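Side-chain contacts in takeout-like protein 1 (Epiphyas postvittana, PDB 3E8T), which probably acts as a carrier of hydrophobic ligands, binding ubiquinone-8 in a long internal tunnel: residues A[95-100]-A[158-163]; A[25-30]-A[37-42]. All coordinates share one frame; numbering follows the deposited sequence.

Contact 1: residues A[95-100]-A[158-163]; sequences GHYTAG and FGLTNL
Tyr97 reaches across from its strand and plants its ring and hydroxyl on the chain at 160-163. Tyr97 OH donates to the backbone carbonyl of Thr161, 2.7 Å from Thr161 O. The donor stands above the carbonyl plane, 37° out of it, and so does not lie on a lone pair; seen from the ring, the same Thr161 O sits at the edge, near the ring plane. Leu160 takes one face. Its CD2 methyl lies 3.7 Å from the centroid of the Tyr97 ring and only 8° off the normal, a CH-pi contact that is almost perfectly centred, with CD2 of Tyr97 and CD2 of Leu160 3.8 Å apart. Leu160 CB adds a touch at the far end, 3.9 Å from Tyr97 CZ. Leu163 comes in obliquely, its CD2 3.4 Å from Tyr97 OH, so the hydroxyl is flanked by a methyl as well as bound to a carbonyl. Tyr97 carries CG between its backbone N and carbonyl carbon (chi1 82°); its CB already points toward 158-163, and the side chain as a whole crosses those of Leu160 and Leu163 at about a right angle. Within its own strand, Ala99 CB lies in the ring plane at the edge. A phenylalanine here would probably keep the methyl-on-face contact but leave the Thr161 carbonyl without its phenol donor and the turn less firmly fixed. Leu160 also touches the bound ubiquinone-8, so the residue that packs on the tyrosine lines the ligand tunnel too. Strand 113-133 lies alongside, with Met114 touching both Tyr97 and Leu160. Thr161 OG1 bonds to Gln113 N and Asn162 ND2 to the Asp111 carbonyl, while Leu163 packs on Ile108 of strand 106-111 and on Ser171 and Met174 of helix 168-180.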
# COMPACT_ATOMS: atom_id res chain seq x y z
N GLY A 95 13.53 -5.24 -2.81
CA GLY A 95 14.52 -4.27 -2.41
C GLY A 95 15.72 -4.90 -1.76
O GLY A 95 15.83 -6.12 -1.70
N HIS A 96 16.65 -4.06 -1.32
CA HIS A 96 17.84 -4.50 -0.62
C HIS A 96 17.55 -4.53 0.86
O HIS A 96 17.28 -3.47 1.46
CB HIS A 96 18.97 -3.51 -0.94
CG HIS A 96 20.21 -3.72 -0.15
ND1 HIS A 96 21.11 -2.70 0.09
CD2 HIS A 96 20.66 -4.79 0.52
CE1 HIS A 96 22.10 -3.17 0.83
NE2 HIS A 96 21.86 -4.45 1.09
N TYR A 97 17.54 -5.73 1.44
CA TYR A 97 17.18 -5.88 2.85
C TYR A 97 18.38 -6.23 3.71
O TYR A 97 19.38 -6.75 3.23
CB TYR A 97 16.10 -7.02 3.05
CG TYR A 97 16.70 -8.40 3.10
CD1 TYR A 97 16.95 -9.00 4.31
CD2 TYR A 97 17.10 -9.05 1.97
CE1 TYR A 97 17.62 -10.17 4.38
CE2 TYR A 97 17.80 -10.23 2.06
CZ TYR A 97 18.06 -10.77 3.27
OH TYR A 97 18.78 -11.93 3.38
N THR A 98 18.20 -5.93 5.00
CA THR A 98 19.04 -6.53 6.01
C THR A 98 18.14 -7.10 7.09
O THR A 98 17.04 -6.58 7.33
CB THR A 98 20.11 -5.62 6.63
OG1 THR A 98 19.50 -4.66 7.48
CG2 THR A 98 20.98 -4.96 5.57
N ALA A 99 18.60 -8.17 7.73
CA ALA A 99 17.87 -8.78 8.81
C ALA A 99 18.85 -9.20 9.90
O ALA A 99 19.94 -9.73 9.62
CB ALA A 99 17.08 -9.98 8.30
N GLY A 100 18.40 -9.07 11.15
CA GLY A 100 19.14 -9.54 12.28
C GLY A 100 18.18 -9.86 13.42
O GLY A 100 17.01 -9.49 13.37
N PHE A 158 8.33 -15.81 0.37
CA PHE A 158 9.48 -15.03 0.76
C PHE A 158 10.69 -15.50 0.01
O PHE A 158 11.11 -16.64 0.16
CB PHE A 158 9.72 -15.14 2.29
CG PHE A 158 8.57 -14.64 3.11
CD1 PHE A 158 8.64 -13.41 3.74
CD2 PHE A 158 7.44 -15.44 3.32
CE1 PHE A 158 7.59 -12.94 4.45
CE2 PHE A 158 6.41 -14.97 4.05
CZ PHE A 158 6.46 -13.73 4.58
N GLY A 159 11.32 -14.59 -0.70
CA GLY A 159 12.61 -14.83 -1.36
C GLY A 159 13.59 -13.84 -0.77
O GLY A 159 13.37 -12.64 -0.82
N LEU A 160 14.63 -14.34 -0.13
CA LEU A 160 15.67 -13.51 0.48
C LEU A 160 17.01 -14.10 0.10
O LEU A 160 17.22 -15.27 0.33
CB LEU A 160 15.55 -13.47 2.01
CG LEU A 160 14.26 -12.91 2.59
CD1 LEU A 160 14.09 -13.33 4.08
CD2 LEU A 160 14.20 -11.43 2.47
N THR A 161 17.89 -13.28 -0.45
CA THR A 161 19.23 -13.74 -0.80
C THR A 161 20.25 -13.38 0.26
O THR A 161 20.07 -12.49 1.07
CB THR A 161 19.70 -13.20 -2.16
OG1 THR A 161 20.09 -11.85 -2.04
CG2 THR A 161 18.61 -13.37 -3.22
N ASN A 162 21.31 -14.16 0.27
CA ASN A 162 22.41 -14.01 1.23
C ASN A 162 21.92 -13.96 2.66
O ASN A 162 22.45 -13.21 3.50
CB ASN A 162 23.23 -12.80 0.92
CG ASN A 162 24.57 -12.78 1.67
OD1 ASN A 162 25.21 -13.82 1.81
ND2 ASN A 162 24.98 -11.61 2.11
N LEU A 163 21.00 -14.87 3.00
CA LEU A 163 20.81 -15.21 4.40
C LEU A 163 22.02 -16.00 4.87
O LEU A 163 22.60 -16.80 4.13
CB LEU A 163 19.57 -16.11 4.58
CG LEU A 163 18.20 -15.44 4.32
CD1 LEU A 163 17.15 -16.51 4.19
CD2 LEU A 163 17.87 -14.45 5.45

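Contact 2: residues A[25-30]-A[37-42]; sequences PTFVAG and EVMDVL
The carbonyl oxygen of Val28 is gripped by two successive backbone N-H groups from the loop that follows the helix. Met39 N makes the firm bond, 2.8 Å to Val28 O, nearly straight at 162° and in the carbonyl plane; Asp40 N adds a weak one to the same oxygen. Side chains meet beside this pair of bonds. Val28 CB meets Met39 CB at 3.9 Å, the two side chains crossing at about a right angle, while Val28 and Asp40 lie side by side, pointing the same way, with Val28 CG2 4.1 Å from Asp40 CB. Met39 bends at chi3 (-83°), which brings its methyl back to the Phe27 ring: Met39 CE is 3.3 Å from Phe27 CE2, a close approach. The sulfur, Met39 SD, stands 4.8 Å from the centroid of the Phe27 ring and 52° off the normal, an oblique Met-aromatic contact. The segment 25-30 closes helix 13-28, and Gly30, with positive phi, is the first residue to leave helical geometry. Its backbone angles and the nearness of Val38 CG2 suit glycine, which has no side chain to clash, and Gly30 CA comes within 4.0 Å of Val38 CA. Val38 CG2 lies 3.5 Å from Ala29 O on the more exposed side. The loop then turns through a cis peptide between Asp40 and Val41 before entering strand 42-51. Asp40 sends its carboxylate away from the helix end, OD2 accepting from Lys67 N of strand 54-77. Phe27 stacks edge-to-face with Phe208 of helix 182-211 and also touches the bound ubiquinone-8.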
# COMPACT_ATOMS: atom_id res chain seq x y z
N PRO A 25 -5.77 2.74 -12.79
CA PRO A 25 -4.51 2.48 -13.54
C PRO A 25 -3.84 3.72 -14.09
O PRO A 25 -2.61 3.83 -14.08
CB PRO A 25 -4.94 1.53 -14.65
CG PRO A 25 -6.24 0.96 -14.23
CD PRO A 25 -6.90 1.97 -13.36
N THR A 26 -4.63 4.68 -14.53
CA THR A 26 -4.08 5.89 -15.08
C THR A 26 -3.47 6.73 -13.96
O THR A 26 -2.38 7.30 -14.10
CB THR A 26 -5.17 6.65 -15.85
OG1 THR A 26 -5.65 5.80 -16.90
CG2 THR A 26 -4.62 7.94 -16.38
N PHE A 27 -4.11 6.77 -12.80
CA PHE A 27 -3.59 7.51 -11.68
C PHE A 27 -2.25 6.94 -11.18
O PHE A 27 -1.27 7.67 -10.98
CB PHE A 27 -4.62 7.55 -10.56
CG PHE A 27 -4.17 8.31 -9.36
CD1 PHE A 27 -4.08 9.71 -9.39
CD2 PHE A 27 -3.79 7.64 -8.19
CE1 PHE A 27 -3.66 10.40 -8.27
CE2 PHE A 27 -3.36 8.34 -7.07
CZ PHE A 27 -3.30 9.72 -7.12
N VAL A 28 -2.20 5.63 -11.01
CA VAL A 28 -1.01 5.04 -10.45
C VAL A 28 0.16 5.01 -11.44
O VAL A 28 1.29 4.87 -11.02
CB VAL A 28 -1.23 3.66 -9.84
CG1 VAL A 28 -2.29 3.69 -8.74
CG2 VAL A 28 -1.47 2.65 -10.86
N ALA A 29 -0.09 5.24 -12.71
CA ALA A 29 0.99 5.42 -13.67
C ALA A 29 1.74 6.72 -13.44
O ALA A 29 2.87 6.87 -13.91
CB ALA A 29 0.45 5.38 -15.04
N GLY A 30 1.15 7.64 -12.71
CA GLY A 30 1.81 8.89 -12.36
C GLY A 30 1.42 10.02 -13.28
O GLY A 30 1.02 9.76 -14.42
N GLU A 37 3.56 11.24 -8.28
CA GLU A 37 4.60 10.28 -8.49
C GLU A 37 4.04 8.95 -9.03
O GLU A 37 2.86 8.66 -8.87
CB GLU A 37 5.30 10.05 -7.15
CG GLU A 37 5.87 11.35 -6.54
CD GLU A 37 6.41 11.20 -5.11
OE1 GLU A 37 5.63 10.93 -4.16
OE2 GLU A 37 7.64 11.34 -4.93
N VAL A 38 4.87 8.16 -9.69
CA VAL A 38 4.47 6.83 -10.14
C VAL A 38 4.20 5.94 -8.91
O VAL A 38 4.97 5.91 -7.96
CB VAL A 38 5.56 6.18 -10.99
CG1 VAL A 38 5.18 4.77 -11.43
CG2 VAL A 38 5.95 7.08 -12.16
N MET A 39 3.08 5.24 -8.91
CA MET A 39 2.70 4.36 -7.79
C MET A 39 2.65 2.91 -8.17
O MET A 39 2.31 2.08 -7.33
CB MET A 39 1.39 4.83 -7.16
CG MET A 39 1.59 6.13 -6.37
SD MET A 39 0.12 7.05 -6.03
CE MET A 39 -0.07 7.98 -7.58
N ASP A 40 2.99 2.57 -9.41
CA ASP A 40 3.22 1.17 -9.81
C ASP A 40 4.20 1.24 -10.98
O ASP A 40 3.82 1.58 -12.10
CB ASP A 40 1.93 0.40 -10.17
CG ASP A 40 2.19 -1.11 -10.34
OD1 ASP A 40 3.38 -1.53 -10.34
OD2 ASP A 40 1.22 -1.91 -10.50
N VAL A 41 5.48 1.04 -10.73
CA VAL A 41 6.09 0.55 -9.50
C VAL A 41 6.29 1.72 -8.57
O VAL A 41 6.78 2.78 -8.97
CB VAL A 41 7.42 -0.12 -9.83
CG1 VAL A 41 8.11 -0.57 -8.58
CG2 VAL A 41 7.21 -1.35 -10.70
N LEU A 42 5.87 1.58 -7.33
CA LEU A 42 6.06 2.59 -6.30
C LEU A 42 7.40 2.45 -5.64
O LEU A 42 7.73 1.37 -5.16
CB LEU A 42 4.98 2.45 -5.23
CG LEU A 42 5.02 3.39 -4.03
CD1 LEU A 42 4.83 4.86 -4.42
CD2 LEU A 42 4.01 2.99 -2.96

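Overall arrangement
From the N terminus, contact 2 comes first: helix 13-28 ends, and residues 37-42 return to its last turn, closing a short loop before strand 42-51. Contact 1 opens well after that, its segments separated by 57 residues, mostly strand, that run through 106-111, 113-133 and 139-153. The two follow in series, neither nested nor crossed, with centres about 26 Å apart and nearest atoms about 9 Å apart. Contact 2 ties the end of helix 13-28 to the loop leading into strand 42-51; contact 1 ties the end of strand 82-100 to the end of strand 155-160 and the loop toward helix 168-180. Both include a residue touching ubiquinone-8, so they flank different lengths of one elongated ligand.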